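Local coordinates for protein L-threonine dehydrogenase (Flavobacterium frigidimaris, PDB 2YY7) that probably oxidises L-threonine at its 3-hydroxyl as a dehydrogenase of the short-chain dehydrogenase/reductase superfamily, and binds NAD in a Rossmann-type domain, at residues T304-M307 against I308-L311; I252-E255 against I256-H259; Y187-D190 against I191-A195; M214-D217 against D218-D221. All blocks are in the same frame, centred on the assembly; numbering follows the deposited sequence.

Interaction 1. Residues T304-M307 against I308-L311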
loop_
_atom_site.group_PDB
_atom_site.type_symbol
_atom_site.label_atom_id
_atom_site.label_comp_id
_atom_site.label_asym_id
_atom_site.label_seq_id
_atom_site.Cartn_x
_atom_site.Cartn_y
_atom_site.Cartn_z
ATOM N N THR A 304 -27.655 -15.364 14.973
ATOM C CA THR A 304 -27.810 -15.324 16.421
ATOM C C THR A 304 -28.375 -16.651 16.922
ATOM O O THR A 304 -27.912 -17.197 17.921
ATOM C CB THR A 304 -28.749 -14.175 16.857
ATOM O OG1 THR A 304 -28.157 -12.918 16.506
ATOM C CG2 THR A 304 -28.974 -14.213 18.366
ATOM N N LYS A 305 -29.374 -17.169 16.218
ATOM C CA LYS A 305 -29.989 -18.433 16.599
ATOM C C LYS A 305 -28.953 -19.550 16.572
ATOM O O LYS A 305 -28.806 -20.298 17.543
ATOM C CB LYS A 305 -31.135 -18.777 15.640
ATOM C CG LYS A 305 -31.802 -20.112 15.924
ATOM C CD LYS A 305 -32.856 -20.432 14.873
ATOM C CE LYS A 305 -33.560 -21.745 15.181
ATOM N NZ LYS A 305 -34.483 -22.154 14.084
ATOM N N ASP A 306 -28.237 -19.652 15.454
ATOM C CA ASP A 306 -27.216 -20.682 15.269
ATOM C C ASP A 306 -26.083 -20.588 16.289
ATOM O O ASP A 306 -25.571 -21.610 16.744
ATOM C CB ASP A 306 -26.659 -20.607 13.843
ATOM C CG ASP A 306 -25.941 -21.878 13.429
ATOM O OD1 ASP A 306 -24.720 -21.984 13.652
ATOM O OD2 ASP A 306 -26.614 -22.783 12.890
ATOM N N MET A 307 -25.691 -19.370 16.655
ATOM C CA MET A 307 -24.631 -19.188 17.644
ATOM C C MET A 307 -25.086 -19.703 19.005
ATOM O O MET A 307 -24.382 -20.477 19.660
ATOM C CB MET A 307 -24.247 -17.706 17.773
ATOM C CG MET A 307 -23.290 -17.195 16.695
ATOM S SD MET A 307 -21.636 -17.930 16.789
ATOM C CE MET A 307 -20.875 -16.900 18.055
ATOM N N ILE A 308 -26.267 -19.268 19.428
ATOM C CA ILE A 308 -26.800 -19.681 20.720
ATOM C C ILE A 308 -27.011 -21.196 20.789
ATOM O O ILE A 308 -26.803 -21.807 21.835
ATOM C CB ILE A 308 -28.110 -18.918 21.028
ATOM C CG1 ILE A 308 -27.780 -17.431 21.224
ATOM C CG2 ILE A 308 -28.785 -19.486 22.282
ATOM C CD1 ILE A 308 -28.978 -16.536 21.353
ATOM N N GLU A 309 -27.403 -21.808 19.676
ATOM C CA GLU A 309 -27.599 -23.253 19.663
ATOM C C GLU A 309 -26.259 -23.949 19.876
ATOM O O GLU A 309 -26.165 -24.924 20.618
ATOM C CB GLU A 309 -28.205 -23.711 18.337
ATOM C CG GLU A 309 -29.631 -23.252 18.101
ATOM C CD GLU A 309 -30.266 -23.935 16.900
ATOM O OE1 GLU A 309 -29.662 -23.912 15.808
ATOM O OE2 GLU A 309 -31.368 -24.494 17.046
ATOM N N HIS A 310 -25.219 -23.443 19.221
ATOM C CA HIS A 310 -23.888 -24.028 19.355
ATOM C C HIS A 310 -23.273 -23.795 20.735
ATOM O O HIS A 310 -22.545 -24.643 21.249
ATOM C CB HIS A 310 -22.950 -23.454 18.289
ATOM C CG HIS A 310 -23.057 -24.133 16.960
ATOM N ND1 HIS A 310 -22.507 -25.372 16.713
ATOM C CD2 HIS A 310 -23.668 -23.757 15.812
ATOM C CE1 HIS A 310 -22.777 -25.732 15.470
ATOM N NE2 HIS A 310 -23.480 -24.770 14.903
ATOM N N LEU A 311 -23.579 -22.652 21.339
ATOM C CA LEU A 311 -23.006 -22.312 22.630
ATOM C C LEU A 311 -23.847 -22.564 23.878
ATOM O O LEU A 311 -23.367 -22.348 24.990
ATOM C CB LEU A 311 -22.543 -20.852 22.599
ATOM C CG LEU A 311 -21.432 -20.573 21.578
ATOM C CD1 LEU A 311 -21.148 -19.081 21.502
ATOM C CD2 LEU A 311 -20.173 -21.336 21.978
HETATM O O HOH W 1 -25.052 -25.210 12.575
#
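Met307 and Leu311 lie side by side one turn apart near the end of the C-terminal helix 300-311, the methionine CE coming to 4.1 Å from CD1 of Leu311. Thr304 and Ile308 pair in the same way, CG2 of the threonine 3.8 Å from CD1 of the isoleucine. These two pairs make the close-packed side of the helix, and Phe192 and Tyr193 of helix 187-197 pack on it, with His259 beside Thr304 and Ile308. The Thr304 hydroxyl turns back to the carbonyl of Leu300, so the polar atom of this buried residue is satisfied within its own helix. Routine i to i+4 bonds accompany them, from Ile308 N to Thr304 O through Leu311 N to Met307 O.

The solvent side is looser and charged. Lys305 and Glu309 do not close a salt bridge, their NZ and OE2 staying 4.9 Å apart, while OE1 of Glu309 lies 4.4 Å from OD2 of Asp306, a pair of like charges. Between the two sides, Asp306 sends its carboxylate along the imidazole of His310, the planes 52° apart. A chi1 of -162° swings this carboxylate to the ring edge, OD1 lying 3.0 Å from His310 CD2; OD1 is also hydrogen-bonded to the hydroxyl of Tyr215. A water joins the other oxygen, OD2, at 2.9 Å to NE2 of His310 at 2.8 Å. His310 in turn stacks on Trp176. The carboxylate is thus held through both oxygens, and its nearness would probably favour a protonated His310, whereas the nearby Glu309 would probably raise the cost of a charged Asp306 slightly, offset by its hydrogen bonds.

Interaction 2. Residues I252-E255 against I256-H259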
loop_
_atom_site.group_PDB
_atom_site.type_symbol
_atom_site.label_atom_id
_atom_site.label_comp_id
_atom_site.label_asym_id
_atom_site.label_seq_id
_atom_site.Cartn_x
_atom_site.Cartn_y
_atom_site.Cartn_z
ATOM N N ILE A 252 -27.315 -6.215 17.655
ATOM C CA ILE A 252 -26.998 -7.611 17.942
ATOM C C ILE A 252 -27.352 -7.965 19.385
ATOM O O ILE A 252 -27.754 -9.089 19.672
ATOM C CB ILE A 252 -25.507 -7.964 17.656
ATOM C CG1 ILE A 252 -25.266 -9.439 17.997
ATOM C CG2 ILE A 252 -24.573 -7.073 18.460
ATOM C CD1 ILE A 252 -23.961 -10.000 17.468
ATOM N N ALA A 253 -27.218 -6.997 20.288
ATOM C CA ALA A 253 -27.555 -7.220 21.690
ATOM C C ALA A 253 -29.070 -7.421 21.802
ATOM O O ALA A 253 -29.537 -8.240 22.590
ATOM C CB ALA A 253 -27.110 -6.024 22.540
ATOM N N ASN A 254 -29.830 -6.676 21.001
ATOM C CA ASN A 254 -31.286 -6.788 21.011
ATOM C C ASN A 254 -31.743 -8.128 20.444
ATOM O O ASN A 254 -32.738 -8.695 20.895
ATOM C CB ASN A 254 -31.931 -5.649 20.210
ATOM C CG ASN A 254 -31.930 -4.327 20.962
ATOM O OD1 ASN A 254 -31.796 -4.295 22.186
ATOM N ND2 ASN A 254 -32.104 -3.228 20.231
ATOM N N GLU A 255 -31.023 -8.637 19.450
ATOM C CA GLU A 255 -31.389 -9.920 18.867
ATOM C C GLU A 255 -31.139 -11.016 19.905
ATOM O O GLU A 255 -31.924 -11.958 20.032
ATOM C CB GLU A 255 -30.566 -10.196 17.606
ATOM C CG GLU A 255 -31.062 -11.398 16.815
ATOM C CD GLU A 255 -32.459 -11.192 16.258
ATOM O OE1 GLU A 255 -33.134 -12.197 15.962
ATOM O OE2 GLU A 255 -32.882 -10.025 16.112
ATOM N N ILE A 256 -30.039 -10.887 20.644
ATOM C CA ILE A 256 -29.693 -11.858 21.680
ATOM C C ILE A 256 -30.736 -11.837 22.798
ATOM O O ILE A 256 -31.057 -12.880 23.377
ATOM C CB ILE A 256 -28.291 -11.559 22.277
ATOM C CG1 ILE A 256 -27.217 -11.823 21.219
ATOM C CG2 ILE A 256 -28.038 -12.418 23.516
ATOM C CD1 ILE A 256 -25.819 -11.428 21.650
ATOM N N LYS A 257 -31.267 -10.652 23.089
ATOM C CA LYS A 257 -32.276 -10.502 24.143
ATOM C C LYS A 257 -33.545 -11.303 23.871
ATOM O O LYS A 257 -34.297 -11.607 24.794
ATOM C CB LYS A 257 -32.636 -9.029 24.339
ATOM C CG LYS A 257 -31.555 -8.229 25.038
ATOM C CD LYS A 257 -31.954 -6.775 25.221
ATOM C CE LYS A 257 -30.876 -6.014 25.981
ATOM N NZ LYS A 257 -31.140 -4.549 26.040
ATOM N N LYS A 258 -33.782 -11.638 22.604
ATOM C CA LYS A 258 -34.952 -12.425 22.234
ATOM C C LYS A 258 -34.759 -13.861 22.712
ATOM O O LYS A 258 -35.727 -14.589 22.924
ATOM C CB LYS A 258 -35.158 -12.412 20.716
ATOM C CG LYS A 258 -35.473 -11.043 20.141
ATOM C CD LYS A 258 -35.688 -11.120 18.639
ATOM C CE LYS A 258 -35.872 -9.735 18.042
ATOM N NZ LYS A 258 -36.099 -9.792 16.572
ATOM N N HIS A 259 -33.500 -14.260 22.878
ATOM C CA HIS A 259 -33.166 -15.604 23.339
ATOM C C HIS A 259 -32.816 -15.612 24.829
ATOM O O HIS A 259 -33.035 -16.607 25.521
ATOM C CB HIS A 259 -31.985 -16.169 22.546
ATOM C CG HIS A 259 -32.262 -16.347 21.086
ATOM N ND1 HIS A 259 -32.243 -15.300 20.189
ATOM C CD2 HIS A 259 -32.572 -17.452 20.367
ATOM C CE1 HIS A 259 -32.526 -15.752 18.981
ATOM N NE2 HIS A 259 -32.731 -17.055 19.061
HETATM O O HOH W 2 -29.717 -3.697 23.568
#
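A one-turn contact at the C-terminal end of helix 249-257 brings Ile252 and Glu255 against Ile256, Lys258 and His259, apolar on one side and charged on the other. Ile252 and Ile256 lie alongside each other, CG1 of the first 4.2 Å from CD1 of the second, and the backbone bond from Ile256 N to Ile252 O joins the same two residues. Farther on the regular pattern gives way: Lys258 N bonds to Glu255 O at 3.2 Å from well above the carbonyl plane, 64° out of it. The same oxygen lies in the plane of the His259 ring, at its edge, and takes a weak hydrogen bond from ND1 at 3.4 Å. Glu255 O thus has two donors, one from the backbone and, weakly, one from a side chain.

The Glu255 chain, bent at chi2 (64°), crosses the extended Lys258, and OE2 forms a salt bridge with NZ that is weak as a hydrogen bond, at 3.3 Å. On another flank a water connects Asn254 OD1, at 2.6 Å, with Lys257 NZ, at 3.0 Å. The two isoleucines rest on Tyr187, Ile191 and Phe192 of helix 187-197, Phe263 covers Ala253 and Ile256, and Glu255 and His259 face helix 300-311.

Interaction 3. Residues Y187-D190 against I191-A195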
loop_
_atom_site.group_PDB
_atom_site.type_symbol
_atom_site.label_atom_id
_atom_site.label_comp_id
_atom_site.label_asym_id
_atom_site.label_seq_id
_atom_site.Cartn_x
_atom_site.Cartn_y
_atom_site.Cartn_z
ATOM N N TYR A 187 -15.976 -8.164 19.240
ATOM C CA TYR A 187 -17.045 -8.008 20.226
ATOM C C TYR A 187 -18.288 -8.801 19.821
ATOM O O TYR A 187 -19.053 -9.234 20.681
ATOM C CB TYR A 187 -17.433 -6.533 20.405
ATOM C CG TYR A 187 -18.551 -6.081 19.491
ATOM C CD1 TYR A 187 -18.282 -5.557 18.227
ATOM C CD2 TYR A 187 -19.889 -6.226 19.871
ATOM C CE1 TYR A 187 -19.320 -5.189 17.361
ATOM C CE2 TYR A 187 -20.931 -5.869 19.011
ATOM C CZ TYR A 187 -20.636 -5.352 17.760
ATOM O OH TYR A 187 -21.662 -5.015 16.902
ATOM N N ALA A 188 -18.486 -8.979 18.514
ATOM C CA ALA A 188 -19.650 -9.702 18.000
ATOM C C ALA A 188 -19.599 -11.196 18.319
ATOM O O ALA A 188 -20.575 -11.918 18.116
ATOM C CB ALA A 188 -19.783 -9.486 16.493
ATOM N N VAL A 189 -18.443 -11.655 18.790
ATOM C CA VAL A 189 -18.267 -13.045 19.181
ATOM C C VAL A 189 -18.335 -13.078 20.708
ATOM O O VAL A 189 -19.110 -13.835 21.293
ATOM C CB VAL A 189 -16.903 -13.600 18.710
ATOM C CG1 VAL A 189 -16.684 -15.011 19.264
ATOM C CG2 VAL A 189 -16.860 -13.620 17.188
ATOM N N ASP A 190 -17.534 -12.230 21.344
ATOM C CA ASP A 190 -17.488 -12.152 22.801
ATOM C C ASP A 190 -18.872 -11.968 23.430
ATOM O O ASP A 190 -19.197 -12.599 24.437
ATOM C CB ASP A 190 -16.583 -10.995 23.228
ATOM C CG ASP A 190 -15.120 -11.257 22.933
ATOM O OD1 ASP A 190 -14.313 -10.314 23.078
ATOM O OD2 ASP A 190 -14.776 -12.399 22.564
ATOM N N ILE A 191 -19.679 -11.100 22.829
ATOM C CA ILE A 191 -21.017 -10.812 23.329
ATOM C C ILE A 191 -21.832 -12.088 23.523
ATOM O O ILE A 191 -22.659 -12.168 24.429
ATOM C CB ILE A 191 -21.764 -9.855 22.370
ATOM C CG1 ILE A 191 -23.050 -9.347 23.026
ATOM C CG2 ILE A 191 -22.066 -10.562 21.057
ATOM C CD1 ILE A 191 -23.758 -8.273 22.214
ATOM N N PHE A 192 -21.602 -13.085 22.675
ATOM C CA PHE A 192 -22.324 -14.348 22.797
ATOM C C PHE A 192 -21.828 -15.148 24.002
ATOM O O PHE A 192 -22.627 -15.671 24.775
ATOM C CB PHE A 192 -22.180 -15.172 21.508
ATOM C CG PHE A 192 -23.115 -14.739 20.399
ATOM C CD1 PHE A 192 -24.454 -15.119 20.411
ATOM C CD2 PHE A 192 -22.658 -13.940 19.351
ATOM C CE1 PHE A 192 -25.328 -14.710 19.395
ATOM C CE2 PHE A 192 -23.521 -13.526 18.334
ATOM C CZ PHE A 192 -24.858 -13.912 18.356
ATOM N N TYR A 193 -20.513 -15.232 24.178
ATOM C CA TYR A 193 -19.969 -15.979 25.306
ATOM C C TYR A 193 -20.347 -15.373 26.655
ATOM O O TYR A 193 -20.674 -16.100 27.597
ATOM C CB TYR A 193 -18.444 -16.095 25.195
ATOM C CG TYR A 193 -17.999 -17.074 24.130
ATOM C CD1 TYR A 193 -17.866 -16.681 22.799
ATOM C CD2 TYR A 193 -17.761 -18.412 24.445
ATOM C CE1 TYR A 193 -17.508 -17.598 21.807
ATOM C CE2 TYR A 193 -17.408 -19.334 23.463
ATOM C CZ TYR A 193 -17.284 -18.921 22.146
ATOM O OH TYR A 193 -16.956 -19.837 21.172
ATOM N N LYS A 194 -20.308 -14.045 26.745
ATOM C CA LYS A 194 -20.641 -13.355 27.988
ATOM C C LYS A 194 -22.146 -13.333 28.249
ATOM O O LYS A 194 -22.578 -13.370 29.399
ATOM C CB LYS A 194 -20.107 -11.919 27.968
ATOM C CG LYS A 194 -18.601 -11.807 27.805
ATOM C CD LYS A 194 -17.855 -12.498 28.929
ATOM C CE LYS A 194 -16.359 -12.366 28.728
ATOM N NZ LYS A 194 -15.584 -13.185 29.697
ATOM N N ALA A 195 -22.942 -13.263 27.186
ATOM C CA ALA A 195 -24.393 -13.259 27.331
ATOM C C ALA A 195 -24.832 -14.595 27.920
ATOM O O ALA A 195 -25.658 -14.652 28.828
ATOM C CB ALA A 195 -25.065 -13.050 25.973
#
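Val189 and Tyr193 touch one turn apart along helix 187-197, CG1 of the valine 3.7 Å from CE1 of the tyrosine, the two side chains running in the same direction. The CD1 corner of the same ring also nears the valine carbonyl, 3.5 Å from Val189 O, which stands at the ring edge. Phe192 makes a similar approach on its own flank: Ala188 O lies in the plane of the phenyl ring, 3.2 Å from CD2, an edge-on meeting of a carbonyl with aromatic C-H groups.

Behind these contacts stands a backbone that departs locally from regular alpha geometry around Ala188 and Val189. Phe192 N bonds to Val189 O at 2.9 Å from above the carbonyl plane, a bond of the 3-10 kind, whereas the i to i+4 bond from Tyr193 N to that oxygen is stretched and weak at 3.5 Å. On either side of this irregularity ordinary helical bonds resume, Ile191 N to Tyr187 O before it and Lys194 N to Asp190 O after it. With CG1 of Ile191 anti to its own N (chi1 -169°) and directed at Ile256, CG2 falls between N and the carbonyl carbon, 3.3 Å from Tyr187 O.

Val189 approaches Gln13 of the NAD site, their side chains about 4 Å apart. Strand 200-203 and helix 249-257 receive Tyr187 and Ile191, while Phe192 wedges between Ile252 of that helix and Met307 of helix 300-311, and Tyr193 meets Leu311.

Interaction 4. Residues M214-D217 against D218-D221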
loop_
_atom_site.group_PDB
_atom_site.type_symbol
_atom_site.label_atom_id
_atom_site.label_comp_id
_atom_site.label_asym_id
_atom_site.label_seq_id
_atom_site.Cartn_x
_atom_site.Cartn_y
_atom_site.Cartn_z
ATOM N N MET A 214 -20.180 -10.849 8.993
ATOM C CA MET A 214 -20.528 -12.073 8.286
ATOM C C MET A 214 -20.361 -13.280 9.204
ATOM O O MET A 214 -19.409 -13.349 9.985
ATOM C CB MET A 214 -19.640 -12.242 7.048
ATOM C CG MET A 214 -19.966 -13.481 6.220
ATOM S SD MET A 214 -18.968 -13.573 4.723
ATOM C CE MET A 214 -19.731 -12.255 3.736
ATOM N N TYR A 215 -21.296 -14.222 9.124
ATOM C CA TYR A 215 -21.217 -15.433 9.933
ATOM C C TYR A 215 -20.147 -16.310 9.282
ATOM O O TYR A 215 -20.029 -16.332 8.054
ATOM C CB TYR A 215 -22.565 -16.164 9.939
ATOM C CG TYR A 215 -22.685 -17.217 11.020
ATOM C CD1 TYR A 215 -23.530 -18.314 10.859
ATOM C CD2 TYR A 215 -21.979 -17.100 12.217
ATOM C CE1 TYR A 215 -23.671 -19.266 11.862
ATOM C CE2 TYR A 215 -22.114 -18.050 13.229
ATOM C CZ TYR A 215 -22.963 -19.129 13.042
ATOM O OH TYR A 215 -23.098 -20.072 14.028
ATOM N N MET A 216 -19.376 -17.034 10.091
ATOM C CA MET A 216 -18.295 -17.875 9.559
ATOM C C MET A 216 -18.708 -18.860 8.456
ATOM O O MET A 216 -17.967 -19.060 7.493
ATOM C CB MET A 216 -17.601 -18.631 10.700
ATOM C CG MET A 216 -16.309 -19.352 10.295
ATOM S SD MET A 216 -14.994 -18.232 9.736
ATOM C CE MET A 216 -14.464 -17.528 11.310
ATOM N N ASP A 217 -19.876 -19.485 8.587
ATOM C CA ASP A 217 -20.325 -20.432 7.560
ATOM C C ASP A 217 -20.325 -19.776 6.180
ATOM O O ASP A 217 -19.984 -20.401 5.176
ATOM C CB ASP A 217 -21.740 -20.940 7.857
ATOM C CG ASP A 217 -21.797 -21.839 9.078
ATOM O OD1 ASP A 217 -22.830 -22.510 9.262
ATOM O OD2 ASP A 217 -20.824 -21.874 9.854
ATOM N N ASP A 218 -20.727 -18.513 6.141
ATOM C CA ASP A 218 -20.779 -17.764 4.894
ATOM C C ASP A 218 -19.364 -17.453 4.420
ATOM O O ASP A 218 -19.043 -17.615 3.240
ATOM C CB ASP A 218 -21.568 -16.468 5.105
ATOM C CG ASP A 218 -23.063 -16.679 5.022
ATOM O OD1 ASP A 218 -23.813 -15.910 5.656
ATOM O OD2 ASP A 218 -23.497 -17.605 4.311
ATOM N N ALA A 219 -18.519 -17.009 5.346
ATOM C CA ALA A 219 -17.144 -16.683 5.007
ATOM C C ALA A 219 -16.453 -17.905 4.399
ATOM O O ALA A 219 -15.711 -17.782 3.430
ATOM C CB ALA A 219 -16.393 -16.212 6.247
ATOM N N ILE A 220 -16.702 -19.080 4.972
ATOM C CA ILE A 220 -16.101 -20.317 4.472
ATOM C C ILE A 220 -16.626 -20.680 3.079
ATOM O O ILE A 220 -15.861 -21.068 2.196
ATOM C CB ILE A 220 -16.375 -21.492 5.431
ATOM C CG1 ILE A 220 -15.770 -21.192 6.805
ATOM C CG2 ILE A 220 -15.802 -22.785 4.857
ATOM C CD1 ILE A 220 -14.272 -20.930 6.781
ATOM N N ASP A 221 -17.933 -20.565 2.881
ATOM C CA ASP A 221 -18.514 -20.873 1.577
ATOM C C ASP A 221 -17.917 -19.945 0.521
ATOM O O ASP A 221 -17.587 -20.374 -0.584
ATOM C CB ASP A 221 -20.037 -20.713 1.628
ATOM C CG ASP A 221 -20.722 -21.871 2.345
ATOM O OD1 ASP A 221 -21.918 -21.745 2.682
ATOM O OD2 ASP A 221 -20.063 -22.909 2.564
HETATM O O HOH W 3 -23.576 -14.047 7.305
#
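Met214 lays its thioether along the first turn of helix 216-228, SD 4.0 Å from CB of Ala219 and CG 3.6 Å from CB of Asp218. CG anti to the backbone N (chi1 -178°) and an extended chi2 carry the sulfur to the helix start, 3.5 Å from Ala219 N; the bend at chi3 turns only the terminal CE. Met216 and Ile220 form a second apolar pair one turn apart, CG against CG1 at 4.0 Å; the methionine, bent at chi2 (63°), also brings SD to 4.1 Å from CD1 of Ile220. Leu173 of strand 164-174 packs on Met214, Met216 and Ala219, and Gln13 and Ile14 of helix 13-26 adjoin Met216, whose side chain is about 5 Å from the bound NAD.

This is a strand-to-helix junction of the Rossmann-type nucleotide-binding domain: strand 211-215, parallel to 164-174, turns directly into the helix with Tyr215 as N-cap residue. Tyr215 O accepts Ala219 N in the carbonyl plane and, weakly, Asp218 N, while Ile220 N bonds to Met216 O. At the polar edge, a water accepts from Tyr215 N at 2.9 Å and donates to Asp218 OD1 at 2.5 Å, tying the strand end to the helix. The buried Asp218 carboxylate is gripped further from outside, OD1 by the backbone N of Phe298 and OD2 by the hydroxyl of Thr297. The Tyr215 ring meets Phe298 edge to face, its hydroxyl having Asp306 of the C-terminal helix as partner.

In the fold
Interactions 1, 2 and 3 lie on three helices that touch one another, their centres 11 Å apart in each pairing, whereas interaction 4 sits nearest the centre of the chain. Phe192 of interaction 3 joins the three, its ring carbons CE1 and CE2 lying 3.6 Å from Met307 CB of interaction 1 and 3.7 Å from Ile252 CD1 of interaction 2, respectively. Interactions 3 and 4 are buried, and interaction 4 stands beside the NAD site; interactions 1 and 2 are partly buried, with an apolar flank against the other helices and exposed lysines and other polar groups elsewhere. Interaction 4 reaches interaction 1 through a polar contact of Tyr215, while interactions 2 and 4 do not touch.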